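Side-chain contacts in retinol dehydratase (Spodoptera frugiperda, PDB 1FMJ), which converts retinol to anhydroretinol by dehydration, on a sulfotransferase-type fold that here holds both retinol and adenosine-3',5'-diphosphate: residues A[70-75]-A[195-200]; A[250-255]-A[314-319]. All coordinates share one frame; numbering follows the deposited sequence.

Contact 1 (A[70-75]-A[195-200]); sequences SYQRSG and FHHARL. With A3P (adenosine-3'-5'-diphosphate), chain G; RTL (retinol), chain H.
Arg73 and His197 meet by packing alone: NE of Arg73 rests 3.7 Å from CB of His197, with the guanidinium and imidazole planes tilted 30° apart. The guanidinium is sandwiched, since the nucleotide's C5' covers one of its faces and His197 the opposite one. Bends at chi2 (-51°) and chi3 (-77°) curl the arginine chain round to reach this slot. Water links the other pair: one molecule donates to Gln72 OE1 and sits in the plane of the His197 ring, 2.8 Å from ND1, whereas OE1 and ND1 themselves stay 4.0 Å apart. Residues 70-75 follow strand 66-70 of the parallel sheet and lead into helix 76-87 as the P-loop-like phosphate-binding loop of the sulfotransferase fold. Gly75, N-cap of that helix, donates its N to O5P of the nucleotide over 3.1 Å, and Arg73 NH1 adds a weak bond to O6P. The strongest polar partner of the guanidinium is Ser193 OG, bonded to NE, and NH2 is bonded to Phe310 O. With an alanine at Arg73, O6P would probably lose that donor and a gap would open between nucleotide and His197. Beyond the arginine, His197 lines the retinol pocket, its ring beside the retinol chain.

Contact 2 (A[250-255]-A[314-319]); sequences DYLKDL and GKAGCW. With HG (mercury (II) ion), chain C; HG (mercury (II) ion), chain E; A3P (adenosine-3'-5'-diphosphate), chain G.
Leu252 overlaps the backbone of Gly314 and the methyl of Ala316 with its two branches. CD1 packs against Ala316 CB at 3.6 Å, methyl to methyl, and also approaches the carbonyl carbon of Lys315; both CD1 and CD2 touch Gly314 O, each 3.7 Å from it. CG stands anti to the carbonyl carbon (chi1 -50°), and from there the fork spreads so that CD2 also reaches the adenine, 3.9 Å from C2 of the nucleotide. No hydrogen bond joins the two segments; the contact is van der Waals packing of methyls against a methyl and a carbonyl, in which Leu252 and Ala316 are exposed residues and Gly314 is buried. In the sulfotransferase fold this is where the short helix 248-253, directly after edge strand 243-247 of the parallel sheet, faces the loop carrying the family's RKGxxGxW-type signature, which binds the 3'-phosphate. Gly314 donates its N to O2P of that phosphate over 2.8 Å in a fairly straight bond (159°), and Lys313 N adds another bond to the nucleotide. The glycine is needed twice over: a CB would be crowded by the adenine C2, and with phi at 84° it would also jam against the preceding carbonyl oxygen. Mercury ions of the derivative sit near the later part of each segment: one is bound by Asp254 O together with Cys258, and a second by Cys318 SG at 2.6 Å.

Overall arrangement
From the N terminus the chain runs along strand 66-70 into the phosphate-binding loop, and contact 1 closes when helix 187-200 returns to that loop some 120 residues later. Contact 2 opens afterwards, on helix 248-253, and closes at 314-319, ahead of helix 325-338. The two follow each other in series, neither enclosing nor crossing the other. Their centres lie about 15 Å apart, and they touch where Gly75 O packs against the Tyr251 ring. Both also meet on the nucleotide: contact 1 holds its 5'-phosphate end and reaches on to retinol, whereas contact 2 borders the adenine and 3'-phosphate, tying helix 248-253, which follows edge strand 243-247, to the loop before helix 325-338.

Contact 1 (A[70-75]-A[195-200])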
loop_
_atom_site.group_PDB
_atom_site.type_symbol
_atom_site.label_atom_id
_atom_site.label_comp_id
_atom_site.label_asym_id
_atom_site.label_seq_id
_atom_site.Cartn_x
_atom_site.Cartn_y
_atom_site.Cartn_z
ATOM N N SER A 70 0.506 4.556 3.472
ATOM C CA SER A 70 1.533 3.670 3.999
ATOM C C SER A 70 2.406 3.162 2.888
ATOM O O SER A 70 2.075 3.315 1.712
ATOM C CB SER A 70 0.876 2.438 4.613
ATOM O OG SER A 70 0.234 1.713 3.573
ATOM N N TYR A 71 3.531 2.559 3.256
ATOM C CA TYR A 71 4.342 1.916 2.244
ATOM C C TYR A 71 3.570 0.585 2.217
ATOM O O TYR A 71 3.174 0.086 3.273
ATOM C CB TYR A 71 5.774 1.660 2.691
ATOM C CG TYR A 71 6.495 0.899 1.613
ATOM C CD1 TYR A 71 7.006 1.556 0.495
ATOM C CD2 TYR A 71 6.505 -0.493 1.618
ATOM C CE1 TYR A 71 7.492 0.845 -0.602
ATOM C CE2 TYR A 71 6.984 -1.211 0.531
ATOM C CZ TYR A 71 7.468 -0.537 -0.578
ATOM O OH TYR A 71 7.852 -1.251 -1.685
ATOM N N GLN A 72 3.351 0.013 1.044
ATOM C CA GLN A 72 2.561 -1.219 0.952
ATOM C C GLN A 72 2.940 -2.379 1.868
ATOM O O GLN A 72 4.109 -2.583 2.192
ATOM C CB GLN A 72 2.523 -1.727 -0.493
ATOM C CG GLN A 72 3.883 -2.104 -1.077
ATOM C CD GLN A 72 3.753 -3.043 -2.273
ATOM O OE1 GLN A 72 4.078 -4.232 -2.188
ATOM N NE2 GLN A 72 3.265 -2.516 -3.390
ATOM N N ARG A 73 1.913 -3.127 2.272
ATOM C CA ARG A 73 2.042 -4.307 3.126
ATOM C C ARG A 73 2.426 -3.958 4.554
ATOM O O ARG A 73 3.036 -4.757 5.255
ATOM C CB ARG A 73 3.064 -5.282 2.517
ATOM C CG ARG A 73 2.762 -5.642 1.062
ATOM C CD ARG A 73 1.319 -6.110 0.874
ATOM N NE ARG A 73 1.084 -7.485 1.328
ATOM C CZ ARG A 73 -0.124 -8.020 1.457
ATOM N NH1 ARG A 73 -1.189 -7.290 1.177
ATOM N NH2 ARG A 73 -0.277 -9.286 1.833
ATOM N N SER A 74 2.046 -2.761 4.981
ATOM C CA SER A 74 2.357 -2.291 6.322
ATOM C C SER A 74 1.155 -2.239 7.245
ATOM O O SER A 74 1.262 -1.739 8.363
ATOM C CB SER A 74 2.983 -0.900 6.251
ATOM O OG SER A 74 4.198 -0.932 5.532
ATOM N N GLY A 75 0.011 -2.733 6.784
ATOM C CA GLY A 75 -1.185 -2.715 7.619
ATOM C C GLY A 75 -2.298 -1.789 7.149
ATOM O O GLY A 75 -3.159 -1.386 7.930
ATOM N N PHE A 195 7.087 -9.465 -1.097
ATOM C CA PHE A 195 7.541 -10.547 -1.957
ATOM C C PHE A 195 6.330 -11.406 -2.332
ATOM O O PHE A 195 6.068 -11.626 -3.511
ATOM C CB PHE A 195 8.590 -11.396 -1.224
ATOM C CG PHE A 195 8.884 -12.728 -1.884
ATOM C CD1 PHE A 195 9.538 -12.793 -3.111
ATOM C CD2 PHE A 195 8.526 -13.917 -1.256
ATOM C CE1 PHE A 195 9.836 -14.029 -3.702
ATOM C CE2 PHE A 195 8.819 -15.156 -1.837
ATOM C CZ PHE A 195 9.476 -15.209 -3.060
ATOM N N HIS A 196 5.596 -11.868 -1.320
ATOM C CA HIS A 196 4.421 -12.709 -1.521
ATOM C C HIS A 196 3.319 -12.039 -2.299
ATOM O O HIS A 196 2.614 -12.686 -3.077
ATOM C CB HIS A 196 3.865 -13.171 -0.180
ATOM C CG HIS A 196 4.618 -14.313 0.414
ATOM N ND1 HIS A 196 4.521 -15.598 -0.076
ATOM C CD2 HIS A 196 5.493 -14.366 1.445
ATOM C CE1 HIS A 196 5.306 -16.393 0.630
ATOM N NE2 HIS A 196 5.907 -15.669 1.558
ATOM N N HIS A 197 3.150 -10.744 -2.059
ATOM C CA HIS A 197 2.141 -9.969 -2.753
ATOM C C HIS A 197 2.493 -9.861 -4.236
ATOM O O HIS A 197 1.599 -9.846 -5.090
ATOM C CB HIS A 197 2.043 -8.584 -2.120
ATOM C CG HIS A 197 1.105 -7.656 -2.826
ATOM N ND1 HIS A 197 1.523 -6.778 -3.804
ATOM C CD2 HIS A 197 -0.227 -7.462 -2.691
ATOM C CE1 HIS A 197 0.487 -6.085 -4.242
ATOM N NE2 HIS A 197 -0.587 -6.482 -3.583
ATOM N N ALA A 198 3.790 -9.789 -4.542
ATOM C CA ALA A 198 4.223 -9.698 -5.933
ATOM C C ALA A 198 3.934 -11.043 -6.596
ATOM O O ALA A 198 3.576 -11.108 -7.772
ATOM C CB ALA A 198 5.702 -9.365 -6.016
ATOM N N ARG A 199 4.086 -12.118 -5.833
ATOM C CA ARG A 199 3.799 -13.456 -6.342
ATOM C C ARG A 199 2.297 -13.574 -6.619
ATOM O O ARG A 199 1.882 -14.127 -7.634
ATOM C CB ARG A 199 4.217 -14.516 -5.318
ATOM C CG ARG A 199 5.708 -14.855 -5.301
ATOM C CD ARG A 199 5.945 -16.247 -5.872
ATOM N NE ARG A 199 7.329 -16.691 -5.712
ATOM C CZ ARG A 199 8.335 -16.349 -6.513
ATOM N NH1 ARG A 199 8.128 -15.555 -7.554
ATOM N NH2 ARG A 199 9.557 -16.790 -6.254
ATOM N N LEU A 200 1.492 -13.035 -5.710
ATOM C CA LEU A 200 0.036 -13.072 -5.825
ATOM C C LEU A 200 -0.494 -12.532 -7.154
ATOM O O LEU A 200 -1.380 -13.130 -7.766
ATOM C CB LEU A 200 -0.597 -12.275 -4.681
ATOM C CG LEU A 200 -2.119 -12.066 -4.677
ATOM C CD1 LEU A 200 -2.826 -13.351 -4.250
ATOM C CD2 LEU A 200 -2.489 -10.943 -3.719
HETATM P P1 A3P G . 1.691 -10.472 6.041
HETATM O O1P A3P G . 2.049 -10.651 4.623
HETATM O O2P A3P G . 0.756 -11.520 6.501
HETATM O O3P A3P G . 2.899 -10.479 6.881
HETATM P P2 A3P G . -1.495 -4.032 3.611
HETATM O O4P A3P G . -2.931 -4.057 3.932
HETATM O O5P A3P G . -0.933 -2.683 3.833
HETATM O O6P A3P G . -1.286 -4.472 2.201
HETATM O "O5'" A3P G . -0.741 -5.038 4.567
HETATM C "C5'" A3P G . -1.034 -6.426 4.574
HETATM C "C4'" A3P G . -0.376 -7.120 5.770
HETATM O "O4'" A3P G . -1.272 -6.987 6.911
HETATM C "C3'" A3P G . -0.211 -8.626 5.556
HETATM O "O3'" A3P G . 0.998 -9.054 6.226
HETATM C "C2'" A3P G . -1.520 -9.148 6.111
HETATM O "O2'" A3P G . -1.646 -10.551 6.323
HETATM C "C1'" A3P G . -1.646 -8.294 7.362
HETATM N N9 A3P G . -3.012 -8.273 7.901
HETATM C C8 A3P G . -4.215 -8.061 7.246
HETATM N N7 A3P G . -5.273 -8.103 8.010
HETATM C C5 A3P G . -4.752 -8.361 9.270
HETATM C C6 A3P G . -5.347 -8.531 10.569
HETATM N N6 A3P G . -6.663 -8.456 10.786
HETATM N N1 A3P G . -4.506 -8.783 11.652
HETATM C C2 A3P G . -3.148 -8.866 11.472
HETATM N N3 A3P G . -2.468 -8.725 10.293
HETATM C C4 A3P G . -3.337 -8.473 9.226
HETATM C C1 RTL H . -2.642 -7.135 -12.810
HETATM C C2 RTL H . -1.994 -7.020 -14.228
HETATM C C3 RTL H . -2.657 -5.962 -15.102
HETATM C C4 RTL H . -3.850 -5.028 -14.914
HETATM C C5 RTL H . -4.356 -5.291 -13.493
HETATM C C6 RTL H . -3.869 -6.189 -12.530
HETATM C C7 RTL H . -4.466 -6.321 -11.174
HETATM C C8 RTL H . -4.179 -5.496 -10.125
HETATM C C9 RTL H . -4.761 -5.620 -8.782
HETATM C C10 RTL H . -4.366 -4.702 -7.827
HETATM C C11 RTL H . -4.764 -4.566 -6.409
HETATM C C12 RTL H . -3.672 -4.409 -5.588
HETATM C C13 RTL H . -3.453 -4.235 -4.137
HETATM C C14 RTL H . -2.341 -4.086 -3.357
HETATM C C15 RTL H . -1.883 -2.728 -3.023
HETATM O O1 RTL H . -2.471 -2.250 -1.889
HETATM C C16 RTL H . -1.408 -6.842 -11.933
HETATM C C17 RTL H . -2.959 -8.636 -12.710
HETATM C C18 RTL H . -5.582 -4.406 -13.221
HETATM C C19 RTL H . -5.771 -6.745 -8.485
HETATM C C20 RTL H . -4.844 -4.246 -3.482
HETATM O O HOH W 1 4.246 -6.416 -4.112
#

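Contact 2 (A[250-255]-A[314-319])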
loop_
_atom_site.group_PDB
_atom_site.type_symbol
_atom_site.label_atom_id
_atom_site.label_comp_id
_atom_site.label_asym_id
_atom_site.label_seq_id
_atom_site.Cartn_x
_atom_site.Cartn_y
_atom_site.Cartn_z
ATOM N N ASP A 250 2.253 -2.470 16.800
ATOM C CA ASP A 250 1.396 -2.089 17.912
ATOM C C ASP A 250 -0.020 -2.634 17.784
ATOM O O ASP A 250 -0.695 -2.843 18.789
ATOM C CB ASP A 250 1.383 -0.568 18.087
ATOM C CG ASP A 250 2.722 -0.039 18.590
ATOM O OD1 ASP A 250 3.343 -0.720 19.436
ATOM O OD2 ASP A 250 3.150 1.052 18.157
ATOM N N TYR A 251 -0.460 -2.872 16.550
ATOM C CA TYR A 251 -1.786 -3.434 16.296
ATOM C C TYR A 251 -1.854 -4.839 16.897
ATOM O O TYR A 251 -2.889 -5.258 17.412
ATOM C CB TYR A 251 -2.044 -3.549 14.786
ATOM C CG TYR A 251 -2.630 -2.326 14.100
ATOM C CD1 TYR A 251 -2.613 -2.225 12.708
ATOM C CD2 TYR A 251 -3.233 -1.297 14.828
ATOM C CE1 TYR A 251 -3.177 -1.136 12.053
ATOM C CE2 TYR A 251 -3.810 -0.190 14.173
ATOM C CZ TYR A 251 -3.773 -0.123 12.786
ATOM O OH TYR A 251 -4.327 0.944 12.123
ATOM N N LEU A 252 -0.738 -5.563 16.802
ATOM C CA LEU A 252 -0.636 -6.927 17.306
ATOM C C LEU A 252 -0.387 -6.984 18.810
ATOM O O LEU A 252 -0.694 -7.990 19.458
ATOM C CB LEU A 252 0.496 -7.672 16.585
ATOM C CG LEU A 252 0.514 -7.618 15.056
ATOM C CD1 LEU A 252 1.685 -8.444 14.539
ATOM C CD2 LEU A 252 -0.801 -8.145 14.505
ATOM N N LYS A 253 0.183 -5.923 19.373
ATOM C CA LYS A 253 0.441 -5.925 20.804
ATOM C C LYS A 253 -0.794 -5.463 21.578
ATOM O O LYS A 253 -1.175 -6.085 22.573
ATOM C CB LYS A 253 1.640 -5.036 21.150
ATOM C CG LYS A 253 2.082 -5.185 22.606
ATOM C CD LYS A 253 3.017 -4.070 23.062
ATOM C CE LYS A 253 3.271 -4.157 24.565
ATOM N NZ LYS A 253 3.950 -2.941 25.094
ATOM N N ASP A 254 -1.428 -4.387 21.114
ATOM C CA ASP A 254 -2.613 -3.859 21.787
ATOM C C ASP A 254 -3.557 -3.164 20.800
ATOM O O ASP A 254 -3.579 -1.935 20.715
ATOM C CB ASP A 254 -2.189 -2.863 22.874
ATOM C CG ASP A 254 -3.288 -2.592 23.884
ATOM O OD1 ASP A 254 -4.477 -2.674 23.520
ATOM O OD2 ASP A 254 -2.960 -2.283 25.047
ATOM N N LEU A 255 -4.342 -3.949 20.067
ATOM C CA LEU A 255 -5.272 -3.392 19.088
ATOM C C LEU A 255 -6.300 -2.476 19.745
ATOM O O LEU A 255 -6.616 -1.414 19.210
ATOM C CB LEU A 255 -5.971 -4.511 18.309
ATOM C CG LEU A 255 -6.756 -4.067 17.068
ATOM C CD1 LEU A 255 -5.849 -3.241 16.150
ATOM C CD2 LEU A 255 -7.288 -5.283 16.320
ATOM N N GLY A 314 -0.087 -12.430 9.046
ATOM C CA GLY A 314 -0.473 -11.566 10.145
ATOM C C GLY A 314 0.461 -11.522 11.347
ATOM O O GLY A 314 0.074 -11.055 12.414
ATOM N N LYS A 315 1.693 -11.985 11.187
ATOM C CA LYS A 315 2.626 -11.983 12.306
ATOM C C LYS A 315 3.694 -10.921 12.142
ATOM O O LYS A 315 3.859 -10.338 11.071
ATOM C CB LYS A 315 3.326 -13.342 12.429
ATOM C CG LYS A 315 2.416 -14.551 12.325
ATOM C CD LYS A 315 1.388 -14.592 13.441
ATOM C CE LYS A 315 0.567 -15.875 13.369
ATOM N NZ LYS A 315 -0.515 -15.888 14.391
ATOM N N ALA A 316 4.423 -10.681 13.220
ATOM C CA ALA A 316 5.517 -9.732 13.209
ATOM C C ALA A 316 6.753 -10.557 13.544
ATOM O O ALA A 316 6.694 -11.434 14.404
ATOM C CB ALA A 316 5.294 -8.665 14.259
ATOM N N GLY A 317 7.858 -10.297 12.853
ATOM C CA GLY A 317 9.081 -11.036 13.117
ATOM C C GLY A 317 9.327 -12.280 12.277
ATOM O O GLY A 317 10.325 -12.980 12.483
ATOM N N CYS A 318 8.444 -12.568 11.326
ATOM C CA CYS A 318 8.625 -13.753 10.492
ATOM C C CYS A 318 9.781 -13.592 9.513
ATOM O O CYS A 318 10.199 -14.562 8.877
ATOM C CB CYS A 318 7.346 -14.071 9.720
ATOM S SG CYS A 318 5.956 -14.585 10.762
ATOM N N TRP A 319 10.296 -12.370 9.389
ATOM C CA TRP A 319 11.403 -12.131 8.477
ATOM C C TRP A 319 12.586 -13.041 8.819
ATOM O O TRP A 319 13.385 -13.386 7.946
ATOM C CB TRP A 319 11.851 -10.668 8.523
ATOM C CG TRP A 319 12.419 -10.247 9.843
ATOM C CD1 TRP A 319 11.732 -9.739 10.911
ATOM C CD2 TRP A 319 13.796 -10.304 10.240
ATOM N NE1 TRP A 319 12.595 -9.472 11.946
ATOM C CE2 TRP A 319 13.868 -9.808 11.563
ATOM C CE3 TRP A 319 14.974 -10.727 9.610
ATOM C CZ2 TRP A 319 15.078 -9.720 12.268
ATOM C CZ3 TRP A 319 16.179 -10.639 10.312
ATOM C CH2 TRP A 319 16.218 -10.137 11.629
HETATM HG HG HG C . -1.863 0.206 20.302
HETATM HG HG HG E . 6.965 -16.671 12.054
HETATM P P1 A3P G . 1.691 -10.472 6.041
HETATM O O1P A3P G . 2.049 -10.651 4.623
HETATM O O2P A3P G . 0.756 -11.520 6.501
HETATM O O3P A3P G . 2.899 -10.479 6.881
HETATM P P2 A3P G . -1.495 -4.032 3.611
HETATM O O4P A3P G . -2.931 -4.057 3.932
HETATM O O5P A3P G . -0.933 -2.683 3.833
HETATM O O6P A3P G . -1.286 -4.472 2.201
HETATM O "O5'" A3P G . -0.741 -5.038 4.567
HETATM C "C5'" A3P G . -1.034 -6.426 4.574
HETATM C "C4'" A3P G . -0.376 -7.120 5.770
HETATM O "O4'" A3P G . -1.272 -6.987 6.911
HETATM C "C3'" A3P G . -0.211 -8.626 5.556
HETATM O "O3'" A3P G . 0.998 -9.054 6.226
HETATM C "C2'" A3P G . -1.520 -9.148 6.111
HETATM O "O2'" A3P G . -1.646 -10.551 6.323
HETATM C "C1'" A3P G . -1.646 -8.294 7.362
HETATM N N9 A3P G . -3.012 -8.273 7.901
HETATM C C8 A3P G . -4.215 -8.061 7.246
HETATM N N7 A3P G . -5.273 -8.103 8.010
HETATM C C5 A3P G . -4.752 -8.361 9.270
HETATM C C6 A3P G . -5.347 -8.531 10.569
HETATM N N6 A3P G . -6.663 -8.456 10.786
HETATM N N1 A3P G . -4.506 -8.783 11.652
HETATM C C2 A3P G . -3.148 -8.866 11.472
HETATM N N3 A3P G . -2.468 -8.725 10.293
HETATM C C4 A3P G . -3.337 -8.473 9.226
#